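Local coordinates for protein methylglyoxal reductase (NADPH-dependent) (Candida albicans SC5314, PDB 6KWS) that probably reduces methylglyoxal and related carbonyl compounds with NADPH, as a member of the dihydroflavonol-4-reductase branch of the NAD(P)-dependent epimerase/dehydratase family, at residues S7-F12 and H16-L21; L22-Q27 and A246-F251; D275-K280 and Q325-T330; S215-S220 and Q271-I276. The protein carries 1 engineered substitution. One frame throughout, in Å; residues are numbered along the deposited sequence.

How the interactions relate
The four contacts form two pairs about 25 to 30 Å apart, measured between centres. Interactions 1 and 2 touch and share helix 12-23 in the Rossmann part of the chain: the first is buried beside the NADPH-binding turn, while the second runs from a buried aromatic pair to an exposed lysine. Interactions 3 and 4 share helix 270-280, and Val327 of one rests on Leu273 and Ile218 of the other. Interaction 4 is buried, interaction 3 only partly so. No hydrogen bond spans any of the four; interaction 1 brings a backbone carbonyl to a histidine edge, interaction 2 adds an edge-to-face aromatic pair, and 3 and 4 depend mainly on aliphatic branches.

Interaction 1. Residues S7-F12 and H16-L21; sequences SGATGF and HVVKQL
The imidazole of His16 meets Phe12 with its edge: CD2 lies 3.4 Å from Phe12 O, which sits near the ring plane. Phe12 offers its carbonyl; its phenyl ring lies near Val197 and touches Val240 of helix 240-252. The contact lies where the glycine-rich turn of the Rossmann fold leads from strand 3-7 into helix 12-23, and Thr10 and Phe12 bind NADPH, although no cofactor is bound in this model. The His16 ring has CG anti to its own carbonyl carbon (chi1 -81°), which swings it to the side of its own backbone N, back toward the Phe12 carbonyl, and its NE2 is hydrogen-bonded to Pro200 O. The ring is thus fixed by a polar bond to a neighbouring loop, while its CD2 edge faces the carbonyl of Phe12.

The turn is a type I beta turn from Gly8 to Gly11, closed by Gly11 N donating to Gly8 O at 3.0 Å. Gly8 takes a positive phi of 63°, a conformation that costs a residue without CB little, and the bare Gly11 leaves room around the Gly8 carbonyl. Such compact glycine turns let a dinucleotide come close to the helix start. Within the turn, small Ala9 passes beside the helix, where beta-branched Val18 points toward it. The approach is light: Val18 CG2 stands 4.4 Å from Ala9 CB and 4.3 Å from Ala9 O.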
loop_
_atom_site.group_PDB
_atom_site.type_symbol
_atom_site.label_atom_id
_atom_site.label_comp_id
_atom_site.label_asym_id
_atom_site.label_seq_id
_atom_site.Cartn_x
_atom_site.Cartn_y
_atom_site.Cartn_z
ATOM N N SER A 7 -12.506 1.823 2.012
ATOM C CA SER A 7 -12.579 2.644 0.816
ATOM C C SER A 7 -11.639 2.113 -0.254
ATOM O O SER A 7 -10.573 1.569 0.050
ATOM C CB SER A 7 -12.221 4.095 1.121
ATOM O OG SER A 7 -10.878 4.170 1.560
ATOM N N GLY A 8 -12.036 2.297 -1.515
ATOM C CA GLY A 8 -11.241 1.837 -2.636
ATOM C C GLY A 8 -11.091 0.328 -2.639
ATOM O O GLY A 8 -9.980 -0.195 -2.793
ATOM N N ALA A 9 -12.216 -0.383 -2.486
ATOM C CA ALA A 9 -12.206 -1.808 -2.179
ATOM C C ALA A 9 -11.729 -2.690 -3.332
ATOM O O ALA A 9 -11.457 -3.880 -3.103
ATOM C CB ALA A 9 -13.599 -2.240 -1.750
ATOM N N THR A 10 -11.628 -2.161 -4.556
ATOM C CA THR A 10 -11.070 -2.931 -5.660
ATOM C C THR A 10 -9.570 -2.726 -5.845
ATOM O O THR A 10 -8.990 -3.360 -6.734
ATOM C CB THR A 10 -11.753 -2.564 -6.964
ATOM O OG1 THR A 10 -11.793 -1.141 -7.052
ATOM C CG2 THR A 10 -13.169 -3.101 -6.986
ATOM N N GLY A 11 -8.936 -1.846 -5.064
ATOM C CA GLY A 11 -7.497 -1.667 -5.160
ATOM C C GLY A 11 -6.726 -2.942 -4.812
ATOM O O GLY A 11 -7.265 -3.942 -4.328
ATOM N N PHE A 12 -5.413 -2.874 -5.051
ATOM C CA PHE A 12 -4.526 -4.035 -4.929
ATOM C C PHE A 12 -4.417 -4.519 -3.485
ATOM O O PHE A 12 -4.725 -5.676 -3.172
ATOM C CB PHE A 12 -3.157 -3.654 -5.494
ATOM C CG PHE A 12 -2.102 -4.698 -5.353
ATOM C CD1 PHE A 12 -2.344 -6.029 -5.699
ATOM C CD2 PHE A 12 -0.832 -4.336 -4.947
ATOM C CE1 PHE A 12 -1.343 -6.983 -5.598
ATOM C CE2 PHE A 12 0.181 -5.276 -4.835
ATOM C CZ PHE A 12 -0.066 -6.599 -5.161
ATOM N N HIS A 16 -7.175 -7.605 -0.894
ATOM C CA HIS A 16 -6.608 -8.553 0.051
ATOM C C HIS A 16 -7.146 -8.312 1.457
ATOM O O HIS A 16 -7.504 -9.266 2.166
ATOM C CB HIS A 16 -5.092 -8.460 0.014
ATOM C CG HIS A 16 -4.477 -9.221 -1.116
ATOM N ND1 HIS A 16 -4.488 -10.600 -1.174
ATOM C CD2 HIS A 16 -3.847 -8.801 -2.241
ATOM C CE1 HIS A 16 -3.884 -10.996 -2.282
ATOM N NE2 HIS A 16 -3.490 -9.924 -2.950
ATOM N N VAL A 17 -7.236 -7.045 1.865
ATOM C CA VAL A 17 -7.860 -6.719 3.143
ATOM C C VAL A 17 -9.286 -7.264 3.192
ATOM O O VAL A 17 -9.707 -7.891 4.175
ATOM C CB VAL A 17 -7.821 -5.197 3.370
ATOM C CG1 VAL A 17 -8.781 -4.794 4.479
ATOM C CG2 VAL A 17 -6.382 -4.744 3.677
ATOM N N VAL A 18 -10.040 -7.052 2.112
ATOM C CA VAL A 18 -11.427 -7.497 2.068
ATOM C C VAL A 18 -11.511 -9.007 2.259
ATOM O O VAL A 18 -12.295 -9.506 3.081
ATOM C CB VAL A 18 -12.080 -7.050 0.748
ATOM C CG1 VAL A 18 -13.371 -7.802 0.498
ATOM C CG2 VAL A 18 -12.359 -5.555 0.797
ATOM N N LYS A 19 -10.712 -9.755 1.489
ATOM C CA LYS A 19 -10.680 -11.210 1.616
ATOM C C LYS A 19 -10.360 -11.634 3.045
ATOM O O LYS A 19 -11.031 -12.497 3.618
ATOM C CB LYS A 19 -9.655 -11.796 0.644
ATOM C CG LYS A 19 -9.616 -13.308 0.644
ATOM C CD LYS A 19 -8.391 -13.872 -0.056
ATOM C CE LYS A 19 -8.273 -13.368 -1.510
ATOM N NZ LYS A 19 -7.917 -14.436 -2.517
ATOM N N GLN A 20 -9.340 -11.025 3.647
ATOM C CA GLN A 20 -9.005 -11.404 5.014
ATOM C C GLN A 20 -10.086 -10.976 6.000
ATOM O O GLN A 20 -10.412 -11.732 6.923
ATOM C CB GLN A 20 -7.656 -10.827 5.407
ATOM C CG GLN A 20 -6.534 -11.239 4.481
ATOM C CD GLN A 20 -5.206 -11.025 5.133
ATOM O OE1 GLN A 20 -5.131 -10.903 6.361
ATOM N NE2 GLN A 20 -4.148 -10.962 4.338
ATOM N N LEU A 21 -10.657 -9.777 5.821
ATOM C CA LEU A 21 -11.762 -9.354 6.677
ATOM C C LEU A 21 -12.938 -10.323 6.586
ATOM O O LEU A 21 -13.499 -10.712 7.610
ATOM C CB LEU A 21 -12.208 -7.936 6.318
ATOM C CG LEU A 21 -11.447 -6.730 6.895
ATOM C CD1 LEU A 21 -12.016 -5.446 6.336
ATOM C CD2 LEU A 21 -11.477 -6.709 8.434
#

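Interaction 2. Residues L22-Q27 and A246-F251; sequences LAKNYQ and AHIIAF
Tyr26 and Phe251 form the tightly packed half of this contact, an offset edge-to-face pair. Their centroids are 5.7 Å apart and their planes stand at 78°, so that the CE1-CZ edge of the phenylalanine is directed at one face of the tyrosine. The approach is made at the hydroxyl end of Tyr26: Phe251 CE1 is 4.0 Å from Tyr26 CZ and 3.7 Å from Tyr26 OH. The two side chains come from opposite directions. Phe251 puts CG between its backbone N and carbonyl carbon (chi1 72°), and in this position the carbonyl oxygen of Ile248 lies 3.6 Å above one face of its ring, toward the rim. Aromatic residues suit the place because a ring edge, with its slightly positive hydrogens, pairs well with the electron-rich face of another ring.

The solvent side is looser. Exposed Lys24 reaches over with a chain bent near its end and brings NZ to 4.0 Å from Ile248 CG2. This is a van der Waals brush; the ammonium also has a long, weak ion pair with Glu252. A long, flexible lysine suits an exposed rim, where its end can reach an apolar neighbour without being buried.

Within the fold, the contact joins the loop between helix 12-23 and strand 27-32 to helix 240-252. Ile248 also packs on Gln20 and Leu21 of the first helix, Tyr26 lies against Val4 of strand 3-7, and Ala250 rests on Ile192 of strand 188-194.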
loop_
_atom_site.group_PDB
_atom_site.type_symbol
_atom_site.label_atom_id
_atom_site.label_comp_id
_atom_site.label_asym_id
_atom_site.label_seq_id
_atom_site.Cartn_x
_atom_site.Cartn_y
_atom_site.Cartn_z
ATOM N N LEU A 22 -13.330 -10.731 5.370
ATOM C CA LEU A 22 -14.466 -11.650 5.234
ATOM C C LEU A 22 -14.221 -12.955 5.971
ATOM O O LEU A 22 -15.143 -13.520 6.575
ATOM C CB LEU A 22 -14.754 -11.960 3.772
ATOM C CG LEU A 22 -15.397 -10.852 2.966
ATOM C CD1 LEU A 22 -15.595 -11.351 1.540
ATOM C CD2 LEU A 22 -16.720 -10.385 3.609
ATOM N N ALA A 23 -12.987 -13.458 5.923
ATOM C CA ALA A 23 -12.663 -14.729 6.559
ATOM C C ALA A 23 -12.609 -14.645 8.078
ATOM O O ALA A 23 -12.505 -15.683 8.728
ATOM C CB ALA A 23 -11.331 -15.263 6.034
ATOM N N LYS A 24 -12.644 -13.449 8.660
ATOM C CA LYS A 24 -12.809 -13.283 10.097
ATOM C C LYS A 24 -14.236 -12.873 10.454
ATOM O O LYS A 24 -14.470 -12.318 11.529
ATOM C CB LYS A 24 -11.792 -12.270 10.637
ATOM C CG LYS A 24 -10.362 -12.810 10.728
ATOM C CD LYS A 24 -9.294 -11.713 10.823
ATOM C CE LYS A 24 -8.366 -11.958 12.004
ATOM N NZ LYS A 24 -6.929 -11.637 11.729
ATOM N N ASN A 25 -15.187 -13.119 9.554
ATOM C CA ASN A 25 -16.610 -12.881 9.794
ATOM C C ASN A 25 -16.909 -11.444 10.229
ATOM O O ASN A 25 -17.801 -11.209 11.051
ATOM C CB ASN A 25 -17.171 -13.892 10.807
ATOM C CG ASN A 25 -16.853 -15.347 10.425
ATOM O OD1 ASN A 25 -17.061 -15.772 9.275
ATOM N ND2 ASN A 25 -16.326 -16.109 11.386
ATOM N N TYR A 26 -16.188 -10.470 9.683
ATOM C CA TYR A 26 -16.641 -9.090 9.779
ATOM C C TYR A 26 -17.681 -8.798 8.706
ATOM O O TYR A 26 -17.736 -9.453 7.660
ATOM C CB TYR A 26 -15.485 -8.108 9.624
ATOM C CG TYR A 26 -14.498 -8.111 10.758
ATOM C CD1 TYR A 26 -14.715 -7.325 11.896
ATOM C CD2 TYR A 26 -13.331 -8.881 10.689
ATOM C CE1 TYR A 26 -13.803 -7.311 12.928
ATOM C CE2 TYR A 26 -12.413 -8.872 11.719
ATOM C CZ TYR A 26 -12.655 -8.086 12.836
ATOM O OH TYR A 26 -11.748 -8.080 13.868
ATOM N N GLN A 27 -18.513 -7.801 8.963
ATOM C CA GLN A 27 -19.381 -7.285 7.919
ATOM C C GLN A 27 -18.637 -6.145 7.236
ATOM O O GLN A 27 -18.230 -5.176 7.889
ATOM C CB GLN A 27 -20.737 -6.845 8.479
ATOM C CG GLN A 27 -21.686 -8.031 8.690
ATOM C CD GLN A 27 -23.152 -7.646 8.603
ATOM O OE1 GLN A 27 -23.802 -7.371 9.623
ATOM N NE2 GLN A 27 -23.685 -7.621 7.376
ATOM N N ALA A 246 -1.679 -6.466 8.008
ATOM C CA ALA A 246 -1.326 -5.429 8.972
ATOM C C ALA A 246 -2.465 -4.440 9.150
ATOM O O ALA A 246 -2.745 -4.014 10.272
ATOM C CB ALA A 246 -0.044 -4.711 8.548
ATOM N N HIS A 247 -3.151 -4.078 8.064
ATOM C CA HIS A 247 -4.334 -3.236 8.208
ATOM C C HIS A 247 -5.312 -3.816 9.215
ATOM O O HIS A 247 -5.958 -3.067 9.960
ATOM C CB HIS A 247 -5.035 -3.047 6.868
ATOM C CG HIS A 247 -4.368 -2.036 5.996
ATOM N ND1 HIS A 247 -3.171 -2.280 5.352
ATOM C CD2 HIS A 247 -4.708 -0.763 5.694
ATOM C CE1 HIS A 247 -2.812 -1.200 4.682
ATOM N NE2 HIS A 247 -3.730 -0.268 4.867
ATOM N N ILE A 248 -5.439 -5.143 9.258
ATOM C CA ILE A 248 -6.414 -5.715 10.169
ATOM C C ILE A 248 -5.859 -5.781 11.579
ATOM O O ILE A 248 -6.550 -5.428 12.541
ATOM C CB ILE A 248 -6.880 -7.081 9.663
ATOM C CG1 ILE A 248 -7.782 -6.872 8.449
ATOM C CG2 ILE A 248 -7.587 -7.851 10.779
ATOM C CD1 ILE A 248 -7.793 -8.045 7.489
ATOM N N ILE A 249 -4.603 -6.203 11.740
ATOM C CA ILE A 249 -4.032 -6.188 13.082
ATOM C C ILE A 249 -4.026 -4.767 13.631
ATOM O O ILE A 249 -4.111 -4.566 14.846
ATOM C CB ILE A 249 -2.613 -6.810 13.096
ATOM C CG1 ILE A 249 -2.596 -8.202 12.448
ATOM C CG2 ILE A 249 -2.072 -6.890 14.515
ATOM C CD1 ILE A 249 -3.406 -9.224 13.192
ATOM N N ALA A 250 -4.012 -3.767 12.747
ATOM C CA ALA A 250 -3.846 -2.388 13.187
ATOM C C ALA A 250 -5.033 -1.886 14.000
ATOM O O ALA A 250 -4.858 -1.001 14.849
ATOM C CB ALA A 250 -3.617 -1.471 11.989
ATOM N N PHE A 251 -6.243 -2.401 13.759
ATOM C CA PHE A 251 -7.366 -2.016 14.604
ATOM C C PHE A 251 -7.799 -3.099 15.591
ATOM O O PHE A 251 -8.518 -2.788 16.542
ATOM C CB PHE A 251 -8.565 -1.571 13.750
ATOM C CG PHE A 251 -9.262 -2.690 13.025
ATOM C CD1 PHE A 251 -10.170 -3.519 13.683
ATOM C CD2 PHE A 251 -9.046 -2.890 11.676
ATOM C CE1 PHE A 251 -10.820 -4.550 13.017
ATOM C CE2 PHE A 251 -9.688 -3.914 11.005
ATOM C CZ PHE A 251 -10.584 -4.743 11.678
#

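Interaction 3. Residues D275-K280 and Q325-T330; sequences DIINDK and QSVYDT
A crossed pair of helices brings Ile276 of helix 270-280 against Val327 of helix 323-337, in the C-terminal part, which in extended short-chain dehydrogenases generally contributes to substrate binding. The segment axes come within 10.0 Å of each other and cross at -63°. Val327 stands at the centre. Its CG1 meets Ile276 CG2 at 3.7 Å and Ile277 CG1 at 4.1 Å, whereas its CG2 faces Ile276 CD1 at 4.0 Å. With CG1 anti to the backbone N (chi1 170°), the valine directs one methyl to each branch of Ile276. The Ile277 side chain crosses Val327 at about a right angle and continues to Ile221 and Leu222 of helix 216-222. Branched aliphatic residues suit the place because each offers more than one carbon to the other helix; compact Val327 can meet both isoleucines.

Toward the surface, Lys280 lays its CB 4.0 Å from Tyr328 CD1 and then turns its charged end away. The tyrosine ring also meets Phe281. Within helix 323-337, Ser326 O receives both Thr330 N and Thr330 OG1, from opposite faces of its plane, which ties up the threonine hydroxyl within the helix.

The contact itself is held by dispersion and the hydrophobic effect, with no polar bond between the segments; fit depends on which branches meet, and the lysine charge is kept out of the apolar seam.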
loop_
_atom_site.group_PDB
_atom_site.type_symbol
_atom_site.label_atom_id
_atom_site.label_comp_id
_atom_site.label_asym_id
_atom_site.label_seq_id
_atom_site.Cartn_x
_atom_site.Cartn_y
_atom_site.Cartn_z
ATOM N N ASP A 275 17.639 -13.058 -10.466
ATOM C CA ASP A 275 18.178 -14.303 -9.910
ATOM C C ASP A 275 17.073 -15.256 -9.459
ATOM O O ASP A 275 17.125 -16.459 -9.755
ATOM C CB ASP A 275 19.117 -14.006 -8.738
ATOM C CG ASP A 275 20.465 -13.422 -9.179
ATOM O OD1 ASP A 275 20.773 -13.458 -10.401
ATOM O OD2 ASP A 275 21.218 -12.929 -8.293
ATOM N N ILE A 276 16.076 -14.748 -8.720
ATOM C CA ILE A 276 14.985 -15.606 -8.261
ATOM C C ILE A 276 14.257 -16.220 -9.446
ATOM O O ILE A 276 13.945 -17.420 -9.450
ATOM C CB ILE A 276 14.009 -14.832 -7.364
ATOM C CG1 ILE A 276 14.671 -14.446 -6.036
ATOM C CG2 ILE A 276 12.771 -15.664 -7.117
ATOM C CD1 ILE A 276 13.725 -13.766 -5.043
ATOM N N ILE A 277 13.979 -15.411 -10.471
ATOM C CA ILE A 277 13.205 -15.891 -11.608
ATOM C C ILE A 277 14.010 -16.922 -12.392
ATOM O O ILE A 277 13.511 -18.012 -12.709
ATOM C CB ILE A 277 12.756 -14.703 -12.484
ATOM C CG1 ILE A 277 11.831 -13.782 -11.671
ATOM C CG2 ILE A 277 12.057 -15.176 -13.778
ATOM C CD1 ILE A 277 11.399 -12.517 -12.411
ATOM N N ASN A 278 15.285 -16.610 -12.674
ATOM C CA ASN A 278 16.124 -17.551 -13.414
ATOM C C ASN A 278 16.269 -18.883 -12.677
ATOM O O ASN A 278 16.384 -19.931 -13.327
ATOM C CB ASN A 278 17.485 -16.926 -13.719
ATOM C CG ASN A 278 17.482 -16.143 -15.025
ATOM O OD1 ASN A 278 17.011 -16.645 -16.041
ATOM N ND2 ASN A 278 18.030 -14.929 -15.016
ATOM N N ASP A 279 16.191 -18.882 -11.338
ATOM C CA ASP A 279 16.338 -20.125 -10.583
ATOM C C ASP A 279 15.021 -20.858 -10.290
ATOM O O ASP A 279 15.054 -22.041 -9.932
ATOM C CB ASP A 279 17.091 -19.855 -9.274
ATOM C CG ASP A 279 18.634 -19.942 -9.455
ATOM O OD1 ASP A 279 19.142 -21.081 -9.669
ATOM O OD2 ASP A 279 19.332 -18.876 -9.410
ATOM N N LYS A 280 13.861 -20.241 -10.468
ATOM C CA LYS A 280 12.626 -20.949 -10.159
ATOM C C LYS A 280 11.748 -21.214 -11.376
ATOM O O LYS A 280 10.762 -21.950 -11.263
ATOM C CB LYS A 280 11.819 -20.182 -9.102
ATOM C CG LYS A 280 12.597 -19.869 -7.840
ATOM C CD LYS A 280 12.774 -21.083 -6.980
ATOM C CE LYS A 280 14.037 -20.966 -6.140
ATOM N NZ LYS A 280 14.007 -21.875 -4.964
ATOM N N GLN A 325 9.326 -16.354 -2.002
ATOM C CA GLN A 325 7.902 -16.666 -2.042
ATOM C C GLN A 325 7.134 -15.569 -2.756
ATOM O O GLN A 325 6.343 -15.832 -3.667
ATOM C CB GLN A 325 7.351 -16.863 -0.632
ATOM C CG GLN A 325 8.236 -17.704 0.223
ATOM C CD GLN A 325 7.701 -17.890 1.614
ATOM O OE1 GLN A 325 7.738 -16.968 2.436
ATOM N NE2 GLN A 325 7.206 -19.091 1.899
ATOM N N SER A 326 7.378 -14.323 -2.357
ATOM C CA SER A 326 6.625 -13.204 -2.895
ATOM C C SER A 326 6.843 -13.079 -4.395
ATOM O O SER A 326 5.884 -12.942 -5.167
ATOM C CB SER A 326 7.031 -11.924 -2.165
ATOM O OG SER A 326 6.110 -10.876 -2.424
ATOM N N VAL A 327 8.104 -13.140 -4.831
ATOM C CA VAL A 327 8.391 -13.034 -6.259
ATOM C C VAL A 327 7.772 -14.196 -7.015
ATOM O O VAL A 327 7.142 -14.004 -8.065
ATOM C CB VAL A 327 9.907 -12.951 -6.501
ATOM C CG1 VAL A 327 10.209 -13.099 -7.982
ATOM C CG2 VAL A 327 10.423 -11.645 -5.986
ATOM N N TYR A 328 7.927 -15.413 -6.481
ATOM C CA TYR A 328 7.408 -16.613 -7.136
ATOM C C TYR A 328 5.901 -16.551 -7.274
ATOM O O TYR A 328 5.360 -16.737 -8.373
ATOM C CB TYR A 328 7.795 -17.865 -6.350
ATOM C CG TYR A 328 7.284 -19.139 -6.971
ATOM C CD1 TYR A 328 7.983 -19.752 -8.004
ATOM C CD2 TYR A 328 6.106 -19.739 -6.528
ATOM C CE1 TYR A 328 7.532 -20.920 -8.572
ATOM C CE2 TYR A 328 5.647 -20.908 -7.093
ATOM C CZ TYR A 328 6.365 -21.496 -8.120
ATOM O OH TYR A 328 5.939 -22.669 -8.709
ATOM N N ASP A 329 5.204 -16.296 -6.159
ATOM C CA ASP A 329 3.753 -16.215 -6.210
ATOM C C ASP A 329 3.299 -15.177 -7.215
ATOM O O ASP A 329 2.251 -15.343 -7.843
ATOM C CB ASP A 329 3.190 -15.885 -4.835
ATOM C CG ASP A 329 3.375 -16.998 -3.842
ATOM O OD1 ASP A 329 3.755 -18.119 -4.242
ATOM O OD2 ASP A 329 3.124 -16.748 -2.645
ATOM N N THR A 330 4.080 -14.116 -7.404
ATOM C CA THR A 330 3.685 -13.066 -8.335
ATOM C C THR A 330 3.880 -13.515 -9.775
ATOM O O THR A 330 2.980 -13.363 -10.614
ATOM C CB THR A 330 4.498 -11.795 -8.067
ATOM O OG1 THR A 330 4.393 -11.439 -6.690
ATOM C CG2 THR A 330 4.021 -10.628 -8.930
#

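Interaction 4. Residues S215-S220 and Q271-I276; sequences SEIINS and QSLVDI
Apolar packing carries this contact: Leu273 of helix 270-280 places a single methyl, CD1, against two consecutive isoleucines of helix 216-222. CD1 lies 4.0 Å from Ile217 CG2 and equally 4.0 Å from Ile218 CG1. With CG anti to its carbonyl carbon (chi1 -48°), the leucine reaches toward the other helix; it crosses Ile218 at about a right angle and Ile217 obliquely. Its length suits it to span the gap at the point where the two backbones are nearest, while the branched isoleucines offer two neighbouring branches to receive it. Ile217 also touches Phe196 and Ile218 touches Phe198, both of strand 196-198; Val331 of helix 323-337 touches Ile218.

Hydrogen bonds stay within each segment. Asn219 ND2 donates to Glu216 OE1 on the syn side of the carboxylate but well out of its plane, 3.1 Å away and fairly straight at 163°, and the other oxygen of Glu216 has a salt bridge with Lys223. Ser220 OG donates back to Ile217 O at 2.9 Å. On the second helix, Gln271 NE2 meets Asp275 OD1 from above the carboxylate plane, with a more bent angle of 139°; Asp275 OD2 accepts from Gly294 N.

Amides and carboxylates are paired along their own helices or with nearby loops, leaving aliphatic carbons, the Leu273 methyl and the isoleucine branches, to meet between them. Such a contact supplies shape and water exclusion, and a modest amount of buried surface, 105 Å² in all.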
loop_
_atom_site.group_PDB
_atom_site.type_symbol
_atom_site.label_atom_id
_atom_site.label_comp_id
_atom_site.label_asym_id
_atom_site.label_seq_id
_atom_site.Cartn_x
_atom_site.Cartn_y
_atom_site.Cartn_z
ATOM N N SER A 215 4.111 -4.396 -8.440
ATOM C CA SER A 215 4.617 -5.638 -8.999
ATOM C C SER A 215 5.078 -5.470 -10.443
ATOM O O SER A 215 5.707 -6.388 -10.976
ATOM C CB SER A 215 3.541 -6.731 -8.896
ATOM O OG SER A 215 3.488 -7.320 -7.596
ATOM N N GLU A 216 4.799 -4.318 -11.081
ATOM C CA GLU A 216 5.312 -4.032 -12.420
ATOM C C GLU A 216 6.835 -4.018 -12.468
ATOM O O GLU A 216 7.410 -4.366 -13.505
ATOM C CB GLU A 216 4.756 -2.707 -12.946
ATOM C CG GLU A 216 5.398 -2.224 -14.257
ATOM C CD GLU A 216 4.909 -3.019 -15.519
ATOM O OE1 GLU A 216 3.904 -3.776 -15.433
ATOM O OE2 GLU A 216 5.557 -2.898 -16.588
ATOM N N ILE A 217 7.504 -3.639 -11.377
ATOM C CA ILE A 217 8.946 -3.867 -11.278
ATOM C C ILE A 217 9.278 -5.310 -11.649
ATOM O O ILE A 217 10.151 -5.577 -12.484
ATOM C CB ILE A 217 9.434 -3.511 -9.863
ATOM C CG1 ILE A 217 8.973 -2.095 -9.537
ATOM C CG2 ILE A 217 10.935 -3.650 -9.749
ATOM C CD1 ILE A 217 9.426 -1.595 -8.217
ATOM N N ILE A 218 8.555 -6.257 -11.051
ATOM C CA ILE A 218 8.739 -7.672 -11.361
ATOM C C ILE A 218 8.302 -7.966 -12.792
ATOM O O ILE A 218 9.008 -8.634 -13.559
ATOM C CB ILE A 218 7.965 -8.525 -10.343
ATOM C CG1 ILE A 218 8.602 -8.343 -8.959
ATOM C CG2 ILE A 218 7.944 -9.978 -10.764
ATOM C CD1 ILE A 218 7.791 -8.856 -7.809
ATOM N N ASN A 219 7.123 -7.466 -13.169
ATOM C CA ASN A 219 6.608 -7.666 -14.519
ATOM C C ASN A 219 7.582 -7.154 -15.574
ATOM O O ASN A 219 7.760 -7.788 -16.621
ATOM C CB ASN A 219 5.258 -6.962 -14.663
ATOM C CG ASN A 219 4.405 -7.569 -15.745
ATOM O OD1 ASN A 219 4.547 -8.743 -16.059
ATOM N ND2 ASN A 219 3.528 -6.770 -16.336
ATOM N N SER A 220 8.216 -6.004 -15.323
ATOM C CA SER A 220 9.091 -5.425 -16.331
ATOM C C SER A 220 10.309 -6.310 -16.584
ATOM O O SER A 220 10.838 -6.325 -17.703
ATOM C CB SER A 220 9.506 -4.020 -15.910
ATOM O OG SER A 220 10.528 -4.080 -14.933
ATOM N N GLN A 271 18.532 -7.127 -9.754
ATOM C CA GLN A 271 19.269 -8.375 -9.883
ATOM C C GLN A 271 18.733 -9.429 -8.919
ATOM O O GLN A 271 18.730 -10.624 -9.241
ATOM C CB GLN A 271 20.762 -8.123 -9.659
ATOM C CG GLN A 271 21.611 -9.353 -9.821
ATOM C CD GLN A 271 21.747 -9.793 -11.272
ATOM O OE1 GLN A 271 22.223 -9.038 -12.130
ATOM N NE2 GLN A 271 21.337 -11.029 -11.550
ATOM N N SER A 272 18.252 -9.008 -7.745
ATOM C CA SER A 272 17.638 -9.958 -6.829
ATOM C C SER A 272 16.482 -10.666 -7.504
ATOM O O SER A 272 16.333 -11.887 -7.386
ATOM C CB SER A 272 17.149 -9.242 -5.578
ATOM O OG SER A 272 18.188 -8.486 -5.002
ATOM N N LEU A 273 15.666 -9.909 -8.240
ATOM C CA LEU A 273 14.478 -10.474 -8.868
ATOM C C LEU A 273 14.850 -11.376 -10.031
ATOM O O LEU A 273 14.320 -12.486 -10.158
ATOM C CB LEU A 273 13.569 -9.344 -9.330
ATOM C CG LEU A 273 13.324 -8.279 -8.273
ATOM C CD1 LEU A 273 12.391 -7.219 -8.834
ATOM C CD2 LEU A 273 12.758 -8.917 -7.001
ATOM N N VAL A 274 15.751 -10.900 -10.899
ATOM C CA VAL A 274 16.289 -11.711 -11.993
ATOM C C VAL A 274 16.762 -13.068 -11.480
ATOM O O VAL A 274 16.326 -14.119 -11.965
ATOM C CB VAL A 274 17.425 -10.967 -12.710
ATOM C CG1 VAL A 274 18.031 -11.857 -13.772
ATOM C CG2 VAL A 274 16.891 -9.680 -13.320
ATOM N N ASP A 275 17.639 -13.058 -10.466
ATOM C CA ASP A 275 18.178 -14.303 -9.910
ATOM C C ASP A 275 17.073 -15.256 -9.459
ATOM O O ASP A 275 17.125 -16.459 -9.755
ATOM C CB ASP A 275 19.117 -14.006 -8.738
ATOM C CG ASP A 275 20.465 -13.422 -9.179
ATOM O OD1 ASP A 275 20.773 -13.458 -10.401
ATOM O OD2 ASP A 275 21.218 -12.929 -8.293
ATOM N N ILE A 276 16.076 -14.748 -8.720
ATOM C CA ILE A 276 14.985 -15.606 -8.261
ATOM C C ILE A 276 14.257 -16.220 -9.446
ATOM O O ILE A 276 13.945 -17.420 -9.450
ATOM C CB ILE A 276 14.009 -14.832 -7.364
ATOM C CG1 ILE A 276 14.671 -14.446 -6.036
ATOM C CG2 ILE A 276 12.771 -15.664 -7.117
ATOM C CD1 ILE A 276 13.725 -13.766 -5.043
#